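Local coordinates for CBS domain containing membrane protein (Sphaerobacter thermophilus, PDB 4ESY) that is of unknown function but carries a C-terminal pair of CBS domains, modules that in many proteins bind adenine nucleotides and regulate an attached part, at residues F77-A82 with E96-T101; A39-M44 with S68-G73; V62-E67 with R138-Q143; P53-N58 with G145-I150. All coordinates share one frame; numbering follows the deposited sequence. Where two conformers were deposited one is given.

Interaction 1. Residues F77-A82 with E96-T101; sequences FWIYEA and EHLFET
The helical-type turn carrying Ile-79 and Tyr-80 faces helix 92-102 at Phe-99, the CA atoms of Ile-79 and Phe-99 standing 8.1 Å apart, a separation set by the side chains between them. Ile-79 carries much of the contact. With CG1 anti to its backbone N (chi1 -162°) and the chain extended beyond it, CD1 arrives in the angle between Leu-98 and Phe-99. It lies 3.4 Å from Leu-98 CB, closer than ordinary carbon contact, and hangs over one face of the Phe-99 ring as a CH-pi contact, 4.1 Å from the centroid and 12° off the ring normal. A long branched residue suits this position because one methyl can serve two neighbours on the helix. Both segments belong to the helical region between strand 61-64 and helix 107-110, and the contact folds that region back on itself, while Tyr-80 also packs on Ala-41 of helix 37-46. The Phe-99 ring turns an edge toward the face of Tyr-80 in an offset edge-to-face pair, planes at 65° and centroids 5.7 Å apart. Tyrosine adds a polar end to this apolar meeting: one water lies 2.9 Å from Tyr-80 OH and donates to Phe-99 O at 2.6 Å, joining the phenol to the helix backbone. Outside this contact, Glu-81 OE1 makes a salt bridge with a basic side chain of another protein chain.

Interaction 2. Residues A39-M44 with S68-G73; sequences AVAKTM and SDFLRG
Apolar contact accounts for the whole meeting of helix 37-46 with the helical-type turn at 68-72, and a single ring, Phe-70, makes every contact from its side. Its CG lies anti to the carbonyl carbon (chi1 -80°), which sends the ring end-on toward the helix. Val-40 CG1 meets the ring at its edge, 3.9 Å from Phe-70 CZ, and Ala-41 CB comes within 4.0 Å of Phe-70 CE1. The small alanine lets the rim of the ring approach the helix backbone, with Phe-70 CZ 4.0 Å from Ala-41 N. The selenium of Met-44, a selenomethionine one turn further on, approaches the ring obliquely, 4.4 Å from Phe-70 CE2; the long unbranched chain carries it out that far. Phe-77 adds an edge-to-face partner to Phe-70.

Polar bonding does not cross the contact: Arg-72 NE donates to Asp-69 OD1 over 3.1 Å in a salt bridge, nearly straight at 167°, meeting the oxygen from above the carboxylate plane, and Asp-69 OD2 accepts from Thr-66 N just before the turn.

Since shape and burial do the joining, with no directional bond between the segments, the first CBS repeat probably relies here on hydrophobic exclusion of water, leaving charged groups to fix the turn locally.

Interaction 3. Residues V62-E67 with R138-Q143; sequences VGIITE and RIPVVQ
A threonine methyl seated on a guanidinium group is the striking feature here: Thr-66 CG2 lies over the centre of one face of Arg-138, 3.5 Å from its CZ and 3.6 Å from its NE. The arginine chain is extended at chi2 and then bends at chi3 (-76°), which lays the flat group beneath the methyl. Thr-66 CG2 stands anti to its own carbonyl carbon, an arrangement (chi1 64°) that turns the methyl to Arg-138 and leaves OG1 to hydrogen-bond Ser-68 OG. Threonine fits because its two branches divide the work, one apolar and one polar. The guanidinium suits its side too, since its face accepts a carbon neighbour while its N-H groups point outward in the plane; NH1 bonds the oxidised cysteine, S-hydroxycysteine, at position 51. Strand 61-64 with the loop that follows it, and strand 138-143, come from the two CBS repeats, and the contact thus lies at the junction where the tandem repeats face each other, as in other CBS pairs. Further along, Ile-64 takes over: its CD1 touches Pro-140 CB at 4.0 Å and Pro-140 CG at 4.1 Å, the end of the longer isoleucine arm resting on a compact ring. Just before Ile-64, the strand carries a classic beta bulge, Val-62 and Gly-63 sharing Val-54 as their partner, while the side chain of Ile-65 points away from Arg-138's strand and packs on Leu-37, Val-40 and Met-44 of helix 37-46.

Interaction 4. Residues P53-N58 with G145-I150; sequences PVVDQN and GVPVGI
Two strands, one from each CBS repeat, face each other across the interface of the tandem pair: 53-55 and 146-150 run nearly antiparallel (162°), their axes 8.6 Å apart at closest approach, too far for backbone pairing, so that side chains fill the gap. Pro-53 is central. Its CB meets Pro-147 CB at 3.9 Å, and on another part of the same ring CD comes within 3.6 Å of Ile-150 CD1, so one proline engages two neighbours of the facing strand. Proline suits such a spot because its side chain is compact, rigid and all carbon. The two proline side chains cross at a slant, whereas Pro-53 and Ile-150 run past each other in opposite directions. Ile-150 extends through CG1, anti to the carbonyl carbon (chi1 -73°), which carries CD1 to the nitrogen side of the Pro-53 ring. Val-55 completes the contact, its CG1 resting 3.6 Å from Pro-147 CG; a beta-branched residue fits an extended strand and fills width close to the backbone. A classic beta bulge sets Val-148 and Gly-149 together opposite Val-141. Strand 53-55 lies between strands 31-32 and 61-64 of its own sheet, and strand 146-152 pairs with 138-143 in the other.

How the interactions relate
Interactions 3 and 4 join the two CBS repeats through the same pair of sheets, their centres 8 Å apart: strands 53-55 and 61-64 are neighbours in one, 138-143 and 146-152 in the other. Both are buried, but interaction 4 is wholly aliphatic whereas interaction 3 adds a guanidinium face. Interaction 2, also buried, stays within the first repeat and reaches interaction 3 where Met-44 CE packs 3.4 Å from Ile-65 O. Interaction 1 is only partly buried, lies furthest from the chain's centre and alone uses a water. It continues the aromatic group of interaction 2, with Tyr-80 CE2 3.7 Å from Phe-70 CE1.

Interaction 1. Residues F77-A82 with E96-T101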
loop_
_atom_site.group_PDB
_atom_site.type_symbol
_atom_site.label_atom_id
_atom_site.label_comp_id
_atom_site.label_asym_id
_atom_site.label_seq_id
_atom_site.Cartn_x
_atom_site.Cartn_y
_atom_site.Cartn_z
ATOM N N PHE B 77 15.361 -2.621 0.951
ATOM C CA PHE B 77 14.943 -2.467 -0.453
ATOM C C PHE B 77 15.257 -1.057 -0.999
ATOM O O PHE B 77 15.527 -0.876 -2.192
ATOM C CB PHE B 77 13.464 -2.807 -0.601
ATOM C CG PHE B 77 12.948 -2.682 -2.017
ATOM C CD1 PHE B 77 12.907 -3.797 -2.859
ATOM C CD2 PHE B 77 12.527 -1.471 -2.503
ATOM C CE1 PHE B 77 12.422 -3.684 -4.178
ATOM C CE2 PHE B 77 12.044 -1.349 -3.839
ATOM C CZ PHE B 77 12.004 -2.463 -4.660
ATOM N N TRP B 78 15.292 -0.064 -0.116
ATOM C CA TRP B 78 15.469 1.326 -0.576
ATOM C C TRP B 78 16.799 1.542 -1.287
ATOM O O TRP B 78 16.930 2.465 -2.081
ATOM C CB TRP B 78 15.349 2.331 0.597
ATOM C CG TRP B 78 14.695 3.608 0.168
ATOM C CD1 TRP B 78 13.599 3.729 -0.646
ATOM C CD2 TRP B 78 15.136 4.948 0.457
ATOM N NE1 TRP B 78 13.306 5.067 -0.839
ATOM C CE2 TRP B 78 14.233 5.832 -0.174
ATOM C CE3 TRP B 78 16.192 5.482 1.205
ATOM C CZ2 TRP B 78 14.365 7.233 -0.097
ATOM C CZ3 TRP B 78 16.319 6.871 1.298
ATOM C CH2 TRP B 78 15.402 7.730 0.655
ATOM N N ILE B 79 17.777 0.683 -1.001
ATOM C CA ILE B 79 19.060 0.774 -1.665
ATOM C C ILE B 79 18.935 0.743 -3.200
ATOM O O ILE B 79 19.727 1.378 -3.918
ATOM C CB ILE B 79 20.024 -0.310 -1.170
ATOM C CG1 ILE B 79 21.419 0.089 -1.534
ATOM C CG2 ILE B 79 19.695 -1.722 -1.755
ATOM C CD1 ILE B 79 22.425 -0.739 -0.854
ATOM N N TYR B 80 17.918 0.046 -3.699
ATOM C CA TYR B 80 17.691 -0.029 -5.155
ATOM C C TYR B 80 16.980 1.213 -5.712
ATOM O O TYR B 80 16.991 1.451 -6.921
ATOM C CB TYR B 80 16.930 -1.330 -5.540
ATOM C CG TYR B 80 17.730 -2.573 -5.194
ATOM C CD1 TYR B 80 18.800 -2.978 -5.996
ATOM C CD2 TYR B 80 17.422 -3.343 -4.075
ATOM C CE1 TYR B 80 19.550 -4.085 -5.673
ATOM C CE2 TYR B 80 18.174 -4.462 -3.746
ATOM C CZ TYR B 80 19.220 -4.829 -4.547
ATOM O OH TYR B 80 19.972 -5.926 -4.222
ATOM N N GLU B 81 16.366 2.016 -4.844
ATOM C CA GLU B 81 15.713 3.254 -5.300
ATOM C C GLU B 81 16.541 4.509 -5.083
ATOM O O GLU B 81 16.440 5.463 -5.847
ATOM C CB GLU B 81 14.382 3.478 -4.569
ATOM C CG GLU B 81 13.368 2.380 -4.740
ATOM C CD GLU B 81 11.989 2.748 -4.165
ATOM O OE1 GLU B 81 11.653 2.261 -3.080
ATOM O OE2 GLU B 81 11.229 3.506 -4.794
ATOM N N ALA B 82 17.327 4.533 -4.013
ATOM C CA ALA B 82 17.946 5.777 -3.587
ATOM C C ALA B 82 19.292 5.520 -2.969
ATOM O O ALA B 82 19.512 5.943 -1.849
ATOM C CB ALA B 82 17.033 6.479 -2.558
ATOM N N GLU B 96 28.277 -1.025 -1.070
ATOM C CA GLU B 96 28.670 -1.970 -2.100
ATOM C C GLU B 96 28.476 -3.396 -1.619
ATOM O O GLU B 96 28.060 -4.270 -2.384
ATOM C CB GLU B 96 30.109 -1.750 -2.550
ATOM C CG GLU B 96 30.219 -1.452 -4.044
ATOM C CD GLU B 96 29.434 -2.434 -4.950
ATOM O OE1 GLU B 96 28.686 -1.950 -5.837
ATOM O OE2 GLU B 96 29.576 -3.677 -4.802
ATOM N N HIS B 97 28.735 -3.615 -0.338
ATOM C CA HIS B 97 28.528 -4.930 0.257
ATOM C C HIS B 97 27.043 -5.360 0.238
ATOM O O HIS B 97 26.699 -6.546 0.029
ATOM C CB HIS B 97 29.082 -4.946 1.677
ATOM C CG HIS B 97 28.865 -6.246 2.377
ATOM N ND1 HIS B 97 29.456 -7.417 1.960
ATOM C CD2 HIS B 97 28.075 -6.570 3.429
ATOM C CE1 HIS B 97 29.059 -8.406 2.741
ATOM N NE2 HIS B 97 28.217 -7.920 3.638
ATOM N N LEU B 98 26.163 -4.392 0.462
ATOM C CA LEU B 98 24.738 -4.638 0.317
ATOM C C LEU B 98 24.386 -5.068 -1.106
ATOM O O LEU B 98 23.672 -6.049 -1.304
ATOM C CB LEU B 98 23.940 -3.395 0.730
ATOM C CG LEU B 98 24.061 -3.057 2.214
ATOM C CD1 LEU B 98 23.224 -1.810 2.540
ATOM C CD2 LEU B 98 23.639 -4.264 3.070
ATOM N N PHE B 99 24.864 -4.331 -2.094
ATOM C CA PHE B 99 24.664 -4.731 -3.488
ATOM C C PHE B 99 25.211 -6.131 -3.803
ATOM O O PHE B 99 24.561 -6.902 -4.529
ATOM C CB PHE B 99 25.246 -3.709 -4.466
ATOM C CG PHE B 99 24.425 -2.459 -4.594
ATOM C CD1 PHE B 99 23.056 -2.529 -4.826
ATOM C CD2 PHE B 99 25.022 -1.203 -4.453
ATOM C CE1 PHE B 99 22.285 -1.353 -4.944
ATOM C CE2 PHE B 99 24.268 -0.021 -4.568
ATOM C CZ PHE B 99 22.901 -0.094 -4.815
ATOM N N GLU B 100 26.394 -6.434 -3.272
ATOM C CA GLU B 100 27.028 -7.740 -3.459
ATOM C C GLU B 100 26.091 -8.844 -2.933
ATOM O O GLU B 100 25.839 -9.850 -3.594
ATOM C CB GLU B 100 28.386 -7.788 -2.726
ATOM C CG GLU B 100 29.450 -6.830 -3.260
ATOM C CD GLU B 100 30.687 -6.671 -2.329
ATOM O OE1 GLU B 100 31.557 -5.814 -2.621
ATOM O OE2 GLU B 100 30.793 -7.390 -1.307
ATOM N N THR B 101 25.570 -8.635 -1.734
ATOM C CA THR B 101 24.656 -9.572 -1.111
ATOM C C THR B 101 23.392 -9.760 -1.957
ATOM O O THR B 101 22.905 -10.876 -2.097
ATOM C CB THR B 101 24.289 -9.111 0.313
ATOM O OG1 THR B 101 25.474 -9.148 1.130
ATOM C CG2 THR B 101 23.242 -10.059 0.932
HETATM O O HOH W 1 22.401 -6.075 -5.737
#

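Interaction 2. Residues A39-M44 with S68-G73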
loop_
_atom_site.group_PDB
_atom_site.type_symbol
_atom_site.label_atom_id
_atom_site.label_comp_id
_atom_site.label_asym_id
_atom_site.label_seq_id
_atom_site.Cartn_x
_atom_site.Cartn_y
_atom_site.Cartn_z
ATOM N N ALA B 39 17.747 -8.694 -9.450
ATOM C CA ALA B 39 16.787 -8.788 -10.544
ATOM C C ALA B 39 15.333 -8.585 -10.063
ATOM O O ALA B 39 14.527 -7.919 -10.717
ATOM C CB ALA B 39 16.911 -10.158 -11.253
ATOM N N VAL B 40 14.993 -9.196 -8.952
ATOM C CA VAL B 40 13.658 -8.990 -8.382
ATOM C C VAL B 40 13.387 -7.481 -8.145
ATOM O O VAL B 40 12.305 -6.988 -8.462
ATOM C CB VAL B 40 13.492 -9.743 -7.055
ATOM C CG1 VAL B 40 12.175 -9.337 -6.340
ATOM C CG2 VAL B 40 13.604 -11.285 -7.295
ATOM N N ALA B 41 14.361 -6.789 -7.570
ATOM C CA ALA B 41 14.217 -5.351 -7.293
ATOM C C ALA B 41 13.970 -4.601 -8.596
ATOM O O ALA B 41 13.029 -3.813 -8.704
ATOM C CB ALA B 41 15.440 -4.777 -6.544
ATOM N N LYS B 42 14.811 -4.894 -9.587
ATOM C CA LYS B 42 14.695 -4.304 -10.903
ATOM C C LYS B 42 13.312 -4.507 -11.544
ATOM O O LYS B 42 12.728 -3.567 -12.073
ATOM C CB LYS B 42 15.772 -4.846 -11.835
ATOM C CG LYS B 42 15.756 -4.146 -13.184
ATOM C CD LYS B 42 16.886 -4.610 -14.103
ATOM C CE LYS B 42 16.829 -3.873 -15.440
ATOM N NZ LYS B 42 17.616 -4.590 -16.473
ATOM N N THR B 43 12.817 -5.738 -11.506
ATOM C CA THR B 43 11.487 -6.079 -11.998
ATOM C C THR B 43 10.405 -5.272 -11.297
ATOM O O THR B 43 9.561 -4.653 -11.952
ATOM C CB THR B 43 11.206 -7.579 -11.801
ATOM O OG1 THR B 43 12.201 -8.319 -12.502
ATOM C CG2 THR B 43 9.840 -7.950 -12.340
HETATM N N MSE B 44 10.461 -5.231 -9.977
HETATM C CA MSE B 44 9.418 -4.553 -9.171
HETATM C C MSE B 44 9.392 -3.051 -9.409
HETATM O O MSE B 44 8.323 -2.435 -9.496
HETATM C CB MSE B 44 9.634 -4.797 -7.668
HETATM C CG MSE B 44 9.299 -6.235 -7.163
HETATM SE SE MSE B 44 9.810 -6.262 -5.237
HETATM C CE MSE B 44 8.807 -7.820 -4.732
ATOM N N SER B 68 9.475 -5.711 1.771
ATOM C CA SER B 68 9.889 -5.853 3.150
ATOM C C SER B 68 10.661 -7.151 3.344
ATOM O O SER B 68 11.500 -7.248 4.242
ATOM C CB SER B 68 8.675 -5.803 4.104
ATOM O OG SER B 68 7.730 -6.797 3.745
ATOM N N ASP B 69 10.407 -8.131 2.476
ATOM C CA ASP B 69 11.130 -9.399 2.568
ATOM C C ASP B 69 12.633 -9.250 2.387
ATOM O O ASP B 69 13.393 -10.058 2.901
ATOM C CB ASP B 69 10.605 -10.434 1.558
ATOM C CG ASP B 69 9.219 -10.947 1.914
ATOM O OD1 ASP B 69 8.896 -11.076 3.133
ATOM O OD2 ASP B 69 8.441 -11.204 0.956
ATOM N N PHE B 70 13.059 -8.232 1.641
ATOM C CA PHE B 70 14.494 -7.989 1.448
ATOM C C PHE B 70 15.184 -7.838 2.812
ATOM O O PHE B 70 16.317 -8.259 2.986
ATOM C CB PHE B 70 14.700 -6.732 0.589
ATOM C CG PHE B 70 14.536 -6.956 -0.870
ATOM C CD1 PHE B 70 15.596 -6.699 -1.733
ATOM C CD2 PHE B 70 13.318 -7.445 -1.398
ATOM C CE1 PHE B 70 15.475 -6.903 -3.116
ATOM C CE2 PHE B 70 13.178 -7.652 -2.794
ATOM C CZ PHE B 70 14.255 -7.372 -3.646
ATOM N N LEU B 71 14.486 -7.288 3.805
ATOM C CA LEU B 71 15.106 -7.167 5.147
ATOM C C LEU B 71 15.483 -8.507 5.737
ATOM O O LEU B 71 16.347 -8.574 6.591
ATOM C CB LEU B 71 14.177 -6.457 6.138
ATOM C CG LEU B 71 13.682 -5.095 5.658
ATOM C CD1 LEU B 71 12.696 -4.458 6.653
ATOM C CD2 LEU B 71 14.864 -4.206 5.417
ATOM N N ARG B 72 14.783 -9.574 5.344
ATOM C CA ARG B 72 15.108 -10.905 5.845
ATOM C C ARG B 72 16.514 -11.326 5.435
ATOM O O ARG B 72 17.114 -12.186 6.055
ATOM C CB ARG B 72 14.132 -11.932 5.311
ATOM C CG ARG B 72 12.706 -11.770 5.761
ATOM C CD ARG B 72 11.849 -12.813 5.030
ATOM N NE ARG B 72 10.423 -12.667 5.283
ATOM C CZ ARG B 72 9.826 -13.020 6.420
ATOM N NH1 ARG B 72 8.518 -12.845 6.556
ATOM N NH2 ARG B 72 10.535 -13.538 7.426
ATOM N N GLY B 73 17.038 -10.736 4.369
ATOM C CA GLY B 73 18.428 -10.963 3.991
ATOM C C GLY B 73 19.316 -9.800 4.390
ATOM O O GLY B 73 20.421 -9.635 3.872
#

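Interaction 3. Residues V62-E67 with R138-Q143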
loop_
_atom_site.group_PDB
_atom_site.type_symbol
_atom_site.label_atom_id
_atom_site.label_comp_id
_atom_site.label_asym_id
_atom_site.label_seq_id
_atom_site.Cartn_x
_atom_site.Cartn_y
_atom_site.Cartn_z
ATOM N N VAL B 62 5.059 -20.759 -6.046
ATOM C CA VAL B 62 5.763 -21.382 -4.952
ATOM C C VAL B 62 5.884 -20.422 -3.741
ATOM O O VAL B 62 6.235 -20.841 -2.658
ATOM C CB VAL B 62 7.196 -21.907 -5.333
ATOM C CG1 VAL B 62 7.112 -23.121 -6.266
ATOM C CG2 VAL B 62 8.095 -20.771 -5.893
ATOM N N GLY B 63 5.561 -19.146 -3.924
ATOM C CA GLY B 63 5.727 -18.218 -2.828
ATOM C C GLY B 63 5.279 -16.832 -3.241
ATOM O O GLY B 63 4.776 -16.644 -4.354
ATOM N N ILE B 64 5.418 -15.908 -2.306
ATOM C CA ILE B 64 5.127 -14.489 -2.483
ATOM C C ILE B 64 6.331 -13.703 -1.980
ATOM O O ILE B 64 6.946 -14.080 -0.985
ATOM C CB ILE B 64 3.990 -14.074 -1.604
ATOM C CG1 ILE B 64 2.816 -15.004 -1.840
ATOM C CG2 ILE B 64 3.599 -12.602 -1.889
ATOM C CD1 ILE B 64 2.232 -14.828 -3.213
ATOM N N ILE B 65 6.671 -12.613 -2.648
ATOM C CA ILE B 65 7.791 -11.810 -2.157
ATOM C C ILE B 65 7.367 -10.345 -2.224
ATOM O O ILE B 65 6.653 -9.943 -3.159
ATOM C CB ILE B 65 9.074 -12.100 -3.010
ATOM C CG1 ILE B 65 10.348 -11.445 -2.432
ATOM C CG2 ILE B 65 8.871 -11.694 -4.464
ATOM C CD1 ILE B 65 11.669 -11.870 -3.233
ATOM N N THR B 66 7.776 -9.579 -1.212
ATOM C CA THR B 66 7.474 -8.155 -1.119
ATOM C C THR B 66 8.749 -7.382 -0.806
ATOM O O THR B 66 9.807 -7.984 -0.475
ATOM C CB THR B 66 6.573 -7.850 0.077
ATOM O OG1 THR B 66 7.295 -8.187 1.275
ATOM C CG2 THR B 66 5.263 -8.633 0.006
ATOM N N GLU B 67 8.657 -6.060 -0.887
ATOM C CA GLU B 67 9.824 -5.225 -0.598
ATOM C C GLU B 67 10.370 -5.500 0.797
ATOM O O GLU B 67 11.584 -5.560 0.965
ATOM C CB GLU B 67 9.491 -3.750 -0.750
ATOM C CG GLU B 67 8.977 -3.380 -2.151
ATOM C CD GLU B 67 8.227 -2.033 -2.165
ATOM O OE1 GLU B 67 7.660 -1.633 -1.123
ATOM O OE2 GLU B 67 8.204 -1.369 -3.229
ATOM N N ARG B 138 -2.554 -9.985 2.035
ATOM C CA ARG B 138 -2.376 -10.302 0.620
ATOM C C ARG B 138 -2.810 -11.722 0.368
ATOM O O ARG B 138 -2.439 -12.597 1.130
ATOM C CB ARG B 138 -0.893 -10.266 0.266
ATOM C CG ARG B 138 -0.405 -8.969 -0.294
ATOM C CD ARG B 138 1.111 -9.017 -0.424
ATOM N NE ARG B 138 1.772 -8.867 0.858
ATOM C CZ ARG B 138 2.162 -7.698 1.358
ATOM N NH1 ARG B 138 1.948 -6.578 0.674
ATOM N NH2 ARG B 138 2.771 -7.649 2.536
ATOM N N ILE B 139 -3.521 -11.964 -0.731
ATOM C CA ILE B 139 -3.885 -13.326 -1.108
ATOM C C ILE B 139 -3.690 -13.510 -2.595
ATOM O O ILE B 139 -4.312 -12.780 -3.378
ATOM C CB ILE B 139 -5.367 -13.610 -0.786
ATOM C CG1 ILE B 139 -5.573 -13.618 0.741
ATOM C CG2 ILE B 139 -5.818 -14.966 -1.414
ATOM C CD1 ILE B 139 -7.047 -13.646 1.196
ATOM N N PRO B 140 -2.889 -14.511 -2.986
ATOM C CA PRO B 140 -2.653 -14.855 -4.387
ATOM C C PRO B 140 -3.896 -15.493 -5.055
ATOM O O PRO B 140 -4.646 -16.230 -4.425
ATOM C CB PRO B 140 -1.451 -15.834 -4.329
ATOM C CG PRO B 140 -1.517 -16.441 -2.978
ATOM C CD PRO B 140 -2.130 -15.382 -2.064
ATOM N N VAL B 141 -4.133 -15.140 -6.311
ATOM C CA VAL B 141 -5.226 -15.718 -7.087
ATOM C C VAL B 141 -4.581 -16.642 -8.104
ATOM O O VAL B 141 -3.641 -16.268 -8.796
ATOM C CB VAL B 141 -6.098 -14.638 -7.764
ATOM C CG1 VAL B 141 -7.328 -15.264 -8.412
ATOM C CG2 VAL B 141 -6.536 -13.590 -6.733
ATOM N N VAL B 142 -5.074 -17.872 -8.143
ATOM C CA VAL B 142 -4.527 -18.919 -8.971
ATOM C C VAL B 142 -5.625 -19.499 -9.825
ATOM O O VAL B 142 -6.720 -19.753 -9.335
ATOM C CB VAL B 142 -3.945 -20.014 -8.082
ATOM C CG1 VAL B 142 -3.561 -21.230 -8.902
ATOM C CG2 VAL B 142 -2.756 -19.460 -7.341
ATOM N N GLN B 143 -5.320 -19.694 -11.105
ATOM C CA GLN B 143 -6.232 -20.260 -12.087
ATOM C C GLN B 143 -5.464 -21.387 -12.792
ATOM O O GLN B 143 -4.559 -21.129 -13.593
ATOM C CB GLN B 143 -6.685 -19.166 -13.074
ATOM C CG GLN B 143 -7.641 -19.639 -14.209
ATOM C CD GLN B 143 -7.981 -18.531 -15.217
ATOM O OE1 GLN B 143 -7.603 -17.366 -15.051
ATOM N NE2 GLN B 143 -8.686 -18.896 -16.272
#

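Interaction 4. Residues P53-N58 with G145-I150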
loop_
_atom_site.group_PDB
_atom_site.type_symbol
_atom_site.label_atom_id
_atom_site.label_comp_id
_atom_site.label_asym_id
_atom_site.label_seq_id
_atom_site.Cartn_x
_atom_site.Cartn_y
_atom_site.Cartn_z
ATOM N N PRO B 53 4.025 -12.649 -7.112
ATOM C CA PRO B 53 4.113 -14.113 -6.960
ATOM C C PRO B 53 5.507 -14.587 -7.377
ATOM O O PRO B 53 6.098 -14.015 -8.307
ATOM C CB PRO B 53 3.061 -14.650 -7.956
ATOM C CG PRO B 53 2.226 -13.459 -8.342
ATOM C CD PRO B 53 3.040 -12.224 -8.133
ATOM N N VAL B 54 6.046 -15.560 -6.639
ATOM C CA VAL B 54 7.264 -16.249 -6.990
ATOM C C VAL B 54 6.859 -17.615 -7.616
ATOM O O VAL B 54 6.038 -18.354 -7.033
ATOM C CB VAL B 54 8.105 -16.489 -5.751
ATOM C CG1 VAL B 54 9.402 -17.084 -6.179
ATOM C CG2 VAL B 54 8.305 -15.119 -5.027
ATOM N N VAL B 55 7.353 -17.898 -8.816
ATOM C CA VAL B 55 7.018 -19.171 -9.477
ATOM C C VAL B 55 8.251 -20.046 -9.723
ATOM O O VAL B 55 9.375 -19.542 -9.746
ATOM C CB VAL B 55 6.300 -18.944 -10.795
ATOM C CG1 VAL B 55 4.994 -18.146 -10.578
ATOM C CG2 VAL B 55 7.213 -18.217 -11.803
ATOM N N ASP B 56 8.044 -21.342 -9.938
ATOM C CA ASP B 56 9.151 -22.203 -10.369
ATOM C C ASP B 56 9.432 -22.093 -11.868
ATOM O O ASP B 56 8.784 -21.278 -12.575
ATOM C CB ASP B 56 8.955 -23.652 -9.932
ATOM C CG ASP B 56 7.766 -24.346 -10.631
ATOM O OD1 ASP B 56 7.203 -23.860 -11.628
ATOM O OD2 ASP B 56 7.403 -25.421 -10.160
ATOM N N GLN B 57 10.399 -22.861 -12.370
ATOM C CA GLN B 57 10.800 -22.678 -13.763
ATOM C C GLN B 57 9.637 -22.931 -14.705
ATOM O O GLN B 57 9.564 -22.316 -15.766
ATOM C CB GLN B 57 12.034 -23.514 -14.174
ATOM C CG GLN B 57 12.445 -23.218 -15.635
ATOM C CD GLN B 57 13.790 -23.792 -16.041
ATOM O OE1 GLN B 57 14.188 -24.871 -15.581
ATOM N NE2 GLN B 57 14.495 -23.078 -16.918
ATOM N N ASN B 58 8.705 -23.794 -14.308
ATOM C CA ASN B 58 7.559 -24.064 -15.179
ATOM C C ASN B 58 6.305 -23.254 -14.838
ATOM O O ASN B 58 5.226 -23.554 -15.333
ATOM C CB ASN B 58 7.213 -25.565 -15.194
ATOM C CG ASN B 58 8.440 -26.426 -15.391
ATOM O OD1 ASN B 58 8.915 -27.058 -14.447
ATOM N ND2 ASN B 58 8.989 -26.421 -16.610
ATOM N N GLY B 145 -3.299 -23.672 -11.311
ATOM C CA GLY B 145 -1.910 -23.753 -10.870
ATOM C C GLY B 145 -1.079 -22.484 -11.085
ATOM O O GLY B 145 -0.072 -22.264 -10.375
ATOM N N VAL B 146 -1.541 -21.664 -12.040
ATOM C CA VAL B 146 -0.908 -20.423 -12.502
ATOM C C VAL B 146 -1.428 -19.169 -11.820
ATOM O O VAL B 146 -2.652 -18.895 -11.871
ATOM C CB VAL B 146 -1.209 -20.230 -13.999
ATOM C CG1 VAL B 146 -0.703 -18.900 -14.496
ATOM C CG2 VAL B 146 -0.583 -21.357 -14.825
ATOM N N PRO B 147 -0.508 -18.368 -11.236
ATOM C CA PRO B 147 -0.880 -17.098 -10.598
ATOM C C PRO B 147 -1.515 -16.147 -11.623
ATOM O O PRO B 147 -1.053 -16.013 -12.740
ATOM C CB PRO B 147 0.464 -16.511 -10.115
ATOM C CG PRO B 147 1.483 -17.569 -10.331
ATOM C CD PRO B 147 0.954 -18.563 -11.314
ATOM N N VAL B 148 -2.581 -15.486 -11.253
ATOM C CA VAL B 148 -3.163 -14.532 -12.177
ATOM C C VAL B 148 -3.303 -13.209 -11.469
ATOM O O VAL B 148 -3.708 -12.231 -12.058
ATOM C CB VAL B 148 -4.569 -14.987 -12.655
ATOM C CG1 VAL B 148 -4.468 -16.220 -13.549
ATOM C CG2 VAL B 148 -5.457 -15.267 -11.467
ATOM N N GLY B 149 -2.964 -13.168 -10.191
ATOM C CA GLY B 149 -3.002 -11.903 -9.488
ATOM C C GLY B 149 -2.677 -12.041 -8.021
ATOM O O GLY B 149 -2.526 -13.156 -7.526
ATOM N N ILE B 150 -2.562 -10.901 -7.337
ATOM C CA ILE B 150 -2.496 -10.855 -5.878
ATOM C C ILE B 150 -3.501 -9.808 -5.433
ATOM O O ILE B 150 -3.502 -8.697 -5.942
ATOM C CB ILE B 150 -1.106 -10.479 -5.327
ATOM C CG1 ILE B 150 -0.111 -11.621 -5.483
ATOM C CG2 ILE B 150 -1.201 -10.178 -3.810
ATOM C CD1 ILE B 150 1.348 -11.225 -5.136
#